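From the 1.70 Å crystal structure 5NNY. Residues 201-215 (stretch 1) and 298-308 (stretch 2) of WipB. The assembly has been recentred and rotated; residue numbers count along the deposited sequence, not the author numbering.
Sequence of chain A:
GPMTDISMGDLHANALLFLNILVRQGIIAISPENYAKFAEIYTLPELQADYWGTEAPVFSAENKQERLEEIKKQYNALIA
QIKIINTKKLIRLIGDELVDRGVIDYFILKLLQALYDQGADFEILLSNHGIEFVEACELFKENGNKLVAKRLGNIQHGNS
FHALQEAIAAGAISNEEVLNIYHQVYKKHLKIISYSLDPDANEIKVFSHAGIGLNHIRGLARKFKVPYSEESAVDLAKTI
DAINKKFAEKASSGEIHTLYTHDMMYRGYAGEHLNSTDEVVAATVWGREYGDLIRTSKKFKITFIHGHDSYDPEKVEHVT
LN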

ATOM      1  N   ALA A 201      16.197  19.136 -17.285  1.00 28.95           N
ATOM      2  CA  ALA A 201      15.231  19.130 -18.369  1.00 32.53           C
ATOM      3  C   ALA A 201      13.926  19.821 -18.004  1.00 29.93           C
ATOM      4  O   ALA A 201      13.039  19.931 -18.865  1.00 25.58           O
ATOM      5  CB  ALA A 201      14.948  17.687 -18.810  1.00 28.78           C
ATOM      6  N   ASN A 202      13.787  20.297 -16.763  1.00 23.48           N
ATOM      7  CA  ASN A 202      12.535  20.892 -16.315  1.00 24.55           C
ATOM      8  C   ASN A 202      11.382  19.925 -16.599  1.00 22.38           C
ATOM      9  O   ASN A 202      10.367  20.282 -17.191  1.00 20.51           O
ATOM     10  CB  ASN A 202      12.307  22.256 -16.989  1.00 28.08           C
ATOM     11  CG  ASN A 202      11.119  23.006 -16.424  1.00 33.53           C
ATOM     12  OD1 ASN A 202      10.774  22.857 -15.253  1.00 27.38           O
ATOM     13  ND2 ASN A 202      10.478  23.811 -17.264  1.00 27.16           N
ATOM     14  N   GLU A 203      11.574  18.674 -16.199  1.00 25.72           N
ATOM     15  CA  GLU A 203      10.605  17.612 -16.425  1.00 24.00           C
ATOM     16  C   GLU A 203      10.380  16.844 -15.131  1.00 22.33           C
ATOM     17  O   GLU A 203      11.311  16.657 -14.342  1.00 25.88           O
ATOM     18  CB  GLU A 203      11.085  16.674 -17.549  1.00 26.89           C
ATOM     19  CG  GLU A 203      10.121  15.557 -17.931  1.00 33.56           C
ATOM     20  CD  GLU A 203      10.342  14.265 -17.136  1.00 49.88           C
ATOM     21  OE1 GLU A 203      11.327  14.175 -16.361  1.00 47.86           O
ATOM     22  OE2 GLU A 203       9.519  13.331 -17.290  1.00 51.11           O
ATOM     23  N   ILE A 204       9.142  16.399 -14.913  1.00 17.84           N
ATOM     24  CA  ILE A 204       8.812  15.640 -13.709  1.00 15.79           C
ATOM     25  C   ILE A 204       7.831  14.529 -14.067  1.00 22.79           C
ATOM     26  O   ILE A 204       6.947  14.710 -14.913  1.00 24.94           O
ATOM     27  CB  ILE A 204       8.271  16.566 -12.603  1.00 15.51           C
ATOM     28  CG1 ILE A 204       8.123  15.810 -11.275  1.00 20.41           C
ATOM     29  CG2 ILE A 204       6.947  17.235 -13.040  1.00 20.13           C
ATOM     30  CD1 ILE A 204       7.618  16.692 -10.146  1.00 20.63           C
ATOM     31  N   LYS A 205       8.045  13.351 -13.479  1.00 18.59           N
ATOM     32  CA  LYS A 205       7.112  12.237 -13.565  1.00 18.63           C
ATOM     33  C   LYS A 205       6.430  12.136 -12.206  1.00 19.64           C
ATOM     34  O   LYS A 205       7.115  11.983 -11.193  1.00 26.15           O
ATOM     35  CB  LYS A 205       7.818  10.921 -13.884  1.00 21.24           C
ATOM     36  CG  LYS A 205       8.637  10.909 -15.156  1.00 30.15           C
ATOM     37  CD  LYS A 205       9.201   9.512 -15.415  1.00 40.51           C
ATOM     38  CE  LYS A 205      10.514   9.590 -16.189  1.00 48.45           C
ATOM     39  NZ  LYS A 205      10.926   8.258 -16.728  1.00 50.89           N
ATOM     40  N   VAL A 206       5.103  12.227 -12.183  1.00 24.61           N
ATOM     41  CA  VAL A 206       4.323  12.156 -10.944  1.00 18.09           C
ATOM     42  C   VAL A 206       3.693  10.772 -10.856  1.00 23.05           C
ATOM     43  O   VAL A 206       3.076  10.305 -11.821  1.00 16.65           O
ATOM     44  CB  VAL A 206       3.258  13.268 -10.876  1.00 19.92           C
ATOM     45  CG1 VAL A 206       2.255  13.007  -9.746  1.00 20.43           C
ATOM     46  CG2 VAL A 206       3.944  14.620 -10.660  1.00 19.67           C
ATOM     47  N   PHE A 207       3.863  10.114  -9.707  1.00 18.30           N
ATOM     48  CA  PHE A 207       3.332   8.778  -9.452  1.00 15.79           C
ATOM     49  C   PHE A 207       2.182   8.861  -8.464  1.00 15.96           C
ATOM     50  O   PHE A 207       2.243   9.597  -7.478  1.00 19.94           O
ATOM     51  CB  PHE A 207       4.399   7.824  -8.893  1.00 17.04           C
ATOM     52  CG  PHE A 207       5.555   7.564  -9.842  1.00 22.32           C
ATOM     53  CD1 PHE A 207       6.660   8.393  -9.850  1.00 26.23           C
ATOM     54  CD2 PHE A 207       5.529   6.480 -10.702  1.00 23.71           C
ATOM     55  CE1 PHE A 207       7.726   8.152 -10.713  1.00 23.55           C
ATOM     56  CE2 PHE A 207       6.586   6.228 -11.567  1.00 28.80           C
ATOM     57  CZ  PHE A 207       7.684   7.065 -11.574  1.00 26.09           C
ATOM     58  N   SER A 208       1.136   8.096  -8.739  1.00 16.72           N
ATOM     59  CA  SER A 208      -0.009   8.027  -7.849  1.00 15.53           C
ATOM     60  C   SER A 208      -0.646   6.673  -8.082  1.00 18.42           C
ATOM     61  O   SER A 208      -0.373   6.015  -9.084  1.00 19.73           O
ATOM     62  CB  SER A 208      -1.008   9.162  -8.107  1.00 16.17           C
ATOM     63  OG  SER A 208      -1.513   9.105  -9.436  1.00 21.35           O
ATOM     64  N   HIS A 209      -1.467   6.241  -7.121  1.00 19.29           N
ATOM     65  CA  HIS A 209      -2.151   4.968  -7.300  1.00 15.30           C
ATOM     66  C   HIS A 209      -3.148   5.019  -8.461  1.00 18.21           C
ATOM     67  O   HIS A 209      -3.265   4.056  -9.235  1.00 20.40           O
ATOM     68  CB  HIS A 209      -2.860   4.565  -6.000  1.00 15.27           C
ATOM     69  CG  HIS A 209      -3.819   3.434  -6.187  1.00 17.39           C
ATOM     70  ND1 HIS A 209      -3.405   2.149  -6.469  1.00 19.10           N
ATOM     71  CD2 HIS A 209      -5.168   3.399  -6.170  1.00 18.11           C
ATOM     72  CE1 HIS A 209      -4.462   1.364  -6.592  1.00 18.47           C
ATOM     73  NE2 HIS A 209      -5.542   2.099  -6.414  1.00 20.49           N
ATOM     74  N   ALA A 210      -3.864   6.134  -8.609  1.00 18.24           N
ATOM     75  CA  ALA A 210      -4.938   6.278  -9.583  1.00 16.71           C
ATOM     76  C   ALA A 210      -4.724   7.548 -10.394  1.00 20.46           C
ATOM     77  O   ALA A 210      -3.861   8.367 -10.081  1.00 15.46           O
ATOM     78  CB  ALA A 210      -6.316   6.323  -8.896  1.00 17.06           C
ATOM     79  N   GLY A 211      -5.545   7.728 -11.427  1.00 23.39           N
ATOM     80  CA  GLY A 211      -5.353   8.855 -12.335  1.00 21.74           C
ATOM     81  C   GLY A 211      -5.736  10.183 -11.696  1.00 22.47           C
ATOM     82  O   GLY A 211      -6.878  10.373 -11.255  1.00 26.59           O
ATOM     83  N   ILE A 212      -4.794  11.123 -11.672  1.00 20.42           N
ATOM     84  CA  ILE A 212      -5.006  12.461 -11.141  1.00 15.23           C
ATOM     85  C   ILE A 212      -4.427  13.474 -12.118  1.00 19.88           C
ATOM     86  O   ILE A 212      -3.822  13.121 -13.136  1.00 20.96           O
ATOM     87  CB  ILE A 212      -4.352  12.648  -9.767  1.00 13.85           C
ATOM     88  CG1 ILE A 212      -2.836  12.444  -9.913  1.00 16.60           C
ATOM     89  CG2 ILE A 212      -4.969  11.670  -8.740  1.00 17.30           C
ATOM     90  CD1 ILE A 212      -2.019  12.949  -8.736  1.00 18.79           C
ATOM     91  N   GLY A 213      -4.585  14.748 -11.771  1.00 21.63           N
ATOM     92  CA  GLY A 213      -3.979  15.815 -12.540  1.00 20.76           C
ATOM     93  C   GLY A 213      -3.347  16.818 -11.607  1.00 19.56           C
ATOM     94  O   GLY A 213      -3.331  16.607 -10.388  1.00 18.69           O
ATOM     95  N   LEU A 214      -2.829  17.918 -12.164  1.00 21.40           N
ATOM     96  CA  LEU A 214      -2.350  19.019 -11.331  1.00 22.89           C
ATOM     97  C   LEU A 214      -3.442  19.578 -10.426  1.00 21.38           C
ATOM     98  O   LEU A 214      -3.138  20.135  -9.363  1.00 20.93           O
ATOM     99  CB  LEU A 214      -1.780  20.137 -12.212  1.00 19.87           C
ATOM    100  CG  LEU A 214      -0.571  19.795 -13.077  1.00 21.34           C
ATOM    101  CD1 LEU A 214      -0.239  20.966 -14.026  1.00 19.16           C
ATOM    102  CD2 LEU A 214       0.629  19.472 -12.209  1.00 25.90           C
ATOM    103  N   ASN A 215      -4.713  19.460 -10.827  1.00 18.53           N
ATOM    104  CA  ASN A 215      -5.791  19.984  -9.998  1.00 23.88           C
ATOM    105  C   ASN A 215      -5.866  19.238  -8.668  1.00 20.53           C
ATOM    106  O   ASN A 215      -6.151  19.842  -7.632  1.00 20.10           O
ATOM    107  CB  ASN A 215      -7.127  19.897 -10.741  1.00 21.50           C
ATOM    108  CG  ASN A 215      -7.349  18.546 -11.400  1.00 20.97           C
ATOM    109  OD1 ASN A 215      -6.497  18.057 -12.144  1.00 21.18           O
ATOM    110  ND2 ASN A 215      -8.505  17.923 -11.118  1.00 21.79           N
ATOM    111  N   LYS A 298       2.260  25.028 -18.933  1.00 25.60           N
ATOM    112  CA  LYS A 298       3.207  25.659 -19.843  1.00 25.11           C
ATOM    113  C   LYS A 298       4.572  25.840 -19.208  1.00 23.98           C
ATOM    114  O   LYS A 298       5.554  26.056 -19.930  1.00 25.38           O
ATOM    115  CB  LYS A 298       2.662  26.999 -20.343  1.00 36.16           C
ATOM    116  CG  LYS A 298       2.626  28.124 -19.337  1.00 36.67           C
ATOM    117  CD  LYS A 298       1.942  29.339 -19.958  1.00 42.47           C
ATOM    118  CE  LYS A 298       1.923  30.520 -19.012  1.00 49.21           C
ATOM    119  NZ  LYS A 298       1.197  30.189 -17.752  1.00 55.84           N
ATOM    120  N   LYS A 299       4.673  25.667 -17.886  1.00 29.39           N
ATOM    121  CA  LYS A 299       5.902  25.991 -17.178  1.00 30.11           C
ATOM    122  C   LYS A 299       6.842  24.805 -16.997  1.00 26.69           C
ATOM    123  O   LYS A 299       7.950  24.998 -16.499  1.00 23.79           O
ATOM    124  CB  LYS A 299       5.560  26.596 -15.815  1.00 37.15           C
ATOM    125  CG  LYS A 299       4.349  27.523 -15.884  1.00 38.92           C
ATOM    126  CD  LYS A 299       4.018  28.140 -14.537  1.00 51.89           C
ATOM    127  CE  LYS A 299       2.611  28.738 -14.540  1.00 51.60           C
ATOM    128  NZ  LYS A 299       2.297  29.433 -13.260  1.00 56.07           N
ATOM    129  N   PHE A 300       6.446  23.601 -17.392  1.00 22.53           N
ATOM    130  CA  PHE A 300       7.318  22.433 -17.306  1.00 19.60           C
ATOM    131  C   PHE A 300       6.642  21.288 -18.049  1.00 19.60           C
ATOM    132  O   PHE A 300       5.461  21.363 -18.402  1.00 22.61           O
ATOM    133  CB  PHE A 300       7.602  22.039 -15.851  1.00 20.90           C
ATOM    134  CG  PHE A 300       6.354  21.853 -15.030  1.00 21.79           C
ATOM    135  CD1 PHE A 300       5.719  20.621 -14.987  1.00 23.95           C
ATOM    136  CD2 PHE A 300       5.791  22.919 -14.344  1.00 19.42           C
ATOM    137  CE1 PHE A 300       4.549  20.462 -14.283  1.00 24.88           C
ATOM    138  CE2 PHE A 300       4.628  22.760 -13.617  1.00 23.29           C
ATOM    139  CZ  PHE A 300       4.003  21.525 -13.587  1.00 29.98           C
ATOM    140  N   LYS A 301       7.410  20.228 -18.284  1.00 20.44           N
ATOM    141  CA  LYS A 301       6.897  18.979 -18.831  1.00 21.85           C
ATOM    142  C   LYS A 301       6.554  18.036 -17.686  1.00 20.92           C
ATOM    143  O   LYS A 301       7.289  17.962 -16.703  1.00 21.56           O
ATOM    144  CB  LYS A 301       7.924  18.312 -19.744  1.00 27.61           C
ATOM    145  CG  LYS A 301       8.226  19.127 -20.988  1.00 31.31           C
ATOM    146  CD  LYS A 301       9.400  18.581 -21.764  1.00 38.03           C
ATOM    147  CE  LYS A 301       9.690  19.499 -22.942  1.00 40.33           C
ATOM    148  NZ  LYS A 301      10.983  19.211 -23.615  1.00 46.98           N
ATOM    149  N   ILE A 302       5.447  17.312 -17.823  1.00 18.12           N
ATOM    150  CA  ILE A 302       5.020  16.370 -16.790  1.00 16.61           C
ATOM    151  C   ILE A 302       4.458  15.129 -17.470  1.00 23.08           C
ATOM    152  O   ILE A 302       3.768  15.222 -18.494  1.00 27.12           O
ATOM    153  CB  ILE A 302       3.994  17.010 -15.825  1.00 20.64           C
ATOM    154  CG1 ILE A 302       3.545  16.025 -14.730  1.00 20.74           C
ATOM    155  CG2 ILE A 302       2.793  17.535 -16.575  1.00 21.72           C
ATOM    156  CD1 ILE A 302       2.970  16.718 -13.534  1.00 22.34           C
ATOM    157  N   THR A 303       4.785  13.960 -16.919  1.00 18.35           N
ATOM    158  CA  THR A 303       4.093  12.725 -17.265  1.00 17.85           C
ATOM    159  C   THR A 303       3.491  12.168 -15.984  1.00 17.13           C
ATOM    160  O   THR A 303       4.112  12.238 -14.926  1.00 24.87           O
ATOM    161  CB  THR A 303       5.041  11.700 -17.907  1.00 33.92           C
ATOM    162  OG1 THR A 303       6.128  11.444 -17.016  1.00 44.81           O
ATOM    163  CG2 THR A 303       5.622  12.221 -19.212  1.00 29.52           C
ATOM    164  N   PHE A 304       2.262  11.673 -16.069  1.00 23.21           N
ATOM    165  CA  PHE A 304       1.608  11.021 -14.942  1.00 26.52           C
ATOM    166  C   PHE A 304       1.679   9.511 -15.132  1.00 29.62           C
ATOM    167  O   PHE A 304       1.426   9.011 -16.231  1.00 29.15           O
ATOM    168  CB  PHE A 304       0.151  11.475 -14.809  1.00 23.41           C
ATOM    169  CG  PHE A 304      -0.005  12.908 -14.406  1.00 23.62           C
ATOM    170  CD1 PHE A 304      -0.026  13.270 -13.072  1.00 23.70           C
ATOM    171  CD2 PHE A 304      -0.122  13.902 -15.371  1.00 27.83           C
ATOM    172  CE1 PHE A 304      -0.177  14.593 -12.700  1.00 19.99           C
ATOM    173  CE2 PHE A 304      -0.266  15.221 -15.007  1.00 22.30           C
ATOM    174  CZ  PHE A 304      -0.314  15.574 -13.681  1.00 24.41           C
ATOM    175  N   ILE A 305       2.019   8.797 -14.059  1.00 28.69           N
ATOM    176  CA  ILE A 305       2.136   7.341 -14.045  1.00 22.07           C
ATOM    177  C   ILE A 305       1.287   6.818 -12.900  1.00 23.20           C
ATOM    178  O   ILE A 305       1.504   7.192 -11.745  1.00 22.56           O
ATOM    179  CB  ILE A 305       3.594   6.883 -13.856  1.00 34.15           C
ATOM    180  CG1 ILE A 305       4.457   7.271 -15.063  1.00 42.30           C
ATOM    181  CG2 ILE A 305       3.647   5.384 -13.558  1.00 39.36           C
ATOM    182  CD1 ILE A 305       5.926   6.931 -14.883  1.00 45.03           C
ATOM    183  N   HIS A 306       0.343   5.939 -13.208  1.00 21.73           N
ATOM    184  CA  HIS A 306      -0.558   5.448 -12.173  1.00 19.24           C
ATOM    185  C   HIS A 306      -1.065   4.076 -12.586  1.00 22.94           C
ATOM    186  O   HIS A 306      -0.867   3.634 -13.720  1.00 24.29           O
ATOM    187  CB  HIS A 306      -1.712   6.430 -11.959  1.00 20.26           C
ATOM    188  CG  HIS A 306      -2.385   6.832 -13.233  1.00 23.89           C
ATOM    189  ND1 HIS A 306      -3.316   6.036 -13.861  1.00 31.48           N
ATOM    190  CD2 HIS A 306      -2.230   7.923 -14.019  1.00 30.23           C
ATOM    191  CE1 HIS A 306      -3.722   6.629 -14.970  1.00 31.45           C
ATOM    192  NE2 HIS A 306      -3.091   7.782 -15.080  1.00 27.36           N
ATOM    193  N   GLY A 307      -1.730   3.403 -11.637  1.00 23.67           N
ATOM    194  CA  GLY A 307      -2.373   2.146 -11.939  1.00 31.48           C
ATOM    195  C   GLY A 307      -3.755   2.346 -12.538  1.00 36.04           C
ATOM    196  O   GLY A 307      -4.254   3.461 -12.700  1.00 29.10           O
ATOM    197  N   HIS A 308      -4.398   1.224 -12.859  1.00 51.45           N
ATOM    198  CA  HIS A 308      -5.689   1.235 -13.540  1.00 55.19           C
ATOM    199  C   HIS A 308      -6.654   0.289 -12.824  1.00 57.88           C
ATOM    200  O   HIS A 308      -6.488  -0.935 -12.874  1.00 65.47           O
ATOM    201  CB  HIS A 308      -5.485   0.883 -15.015  1.00 51.60           C
ATOM    202  CG  HIS A 308      -4.425   1.717 -15.679  1.00 55.00           C
ATOM    203  ND1 HIS A 308      -3.077   1.433 -15.583  1.00 59.28           N
ATOM    204  CD2 HIS A 308      -4.513   2.853 -16.411  1.00 56.02           C
ATOM    205  CE1 HIS A 308      -2.385   2.346 -16.244  1.00 55.62           C
ATOM    206  NE2 HIS A 308      -3.235   3.217 -16.757  1.00 54.71           N
TER
HETATM  207  O   HOH W   1      -7.068   5.398 -12.749  1.00 37.45           O

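Two neighbouring strands, starting at Glu203 and Lys301, run parallel, with 21° between their directions. The register pairs Glu203 with Lys301 and continues in step to Phe207 with Ile305. The backbone bonds alternate in direction, as parallel pairing requires. Lys301 N donates to Asn202 O (3.2 Å), and Ile204 N donates to Lys301 O (3.0 Å). Thr303 N then reaches Ile204 O (3.0 Å), Val206 N reaches Thr303 O (2.9 Å), and Ile305 N reaches Val206 O (2.9 Å). Ser208 N to Ile305 O is longer, at 3.2 Å. Next the pattern shifts: Gly307 N bonds to His209 O (2.9 Å), while Ser208 O lies 3.9 Å from Gly307 N.

At the start of the pairing, Asn202 ND2 donates to Lys299 O (2.9 Å). This side-chain bond extends the contact beyond the backbone ladder.

Ile204, Val206, Ile302 and Phe304 share one face of the sheet. Val206 CG2 packs against Ile302 CD1 at 3.7 Å. Leu214, at the start of a helix, packs against Ile302 and the two phenylalanine rings of stretch 2: its CD2 is 3.8 Å from Ile302 CD1 and meets the edge of the Phe300 ring, 4.2 Å from Phe300 CZ, and its CG is 4.3 Å from Phe304 CZ. Ile212 O lies over one face of the Phe304 ring, 3.8 Å from Phe304 CD1.

The other face carries Glu203, Lys205, Phe207, Lys301, Thr303 and Ile305. Here Phe207 CE2 touches Ile305 CD1 at 3.5 Å. Lys205 CG lies 3.2 Å from Thr303 OG1, but the end of the lysine leads away.

Gly211 CA sits 3.6 Å from the His306 ring centroid, almost on the ring normal, in a CH-pi contact. His306 ND1 donates to Gly307 O (3.0 Å). A water accepts from Gly211 N (3.1 Å) and makes a weak bond to Gly307 O (3.4 Å).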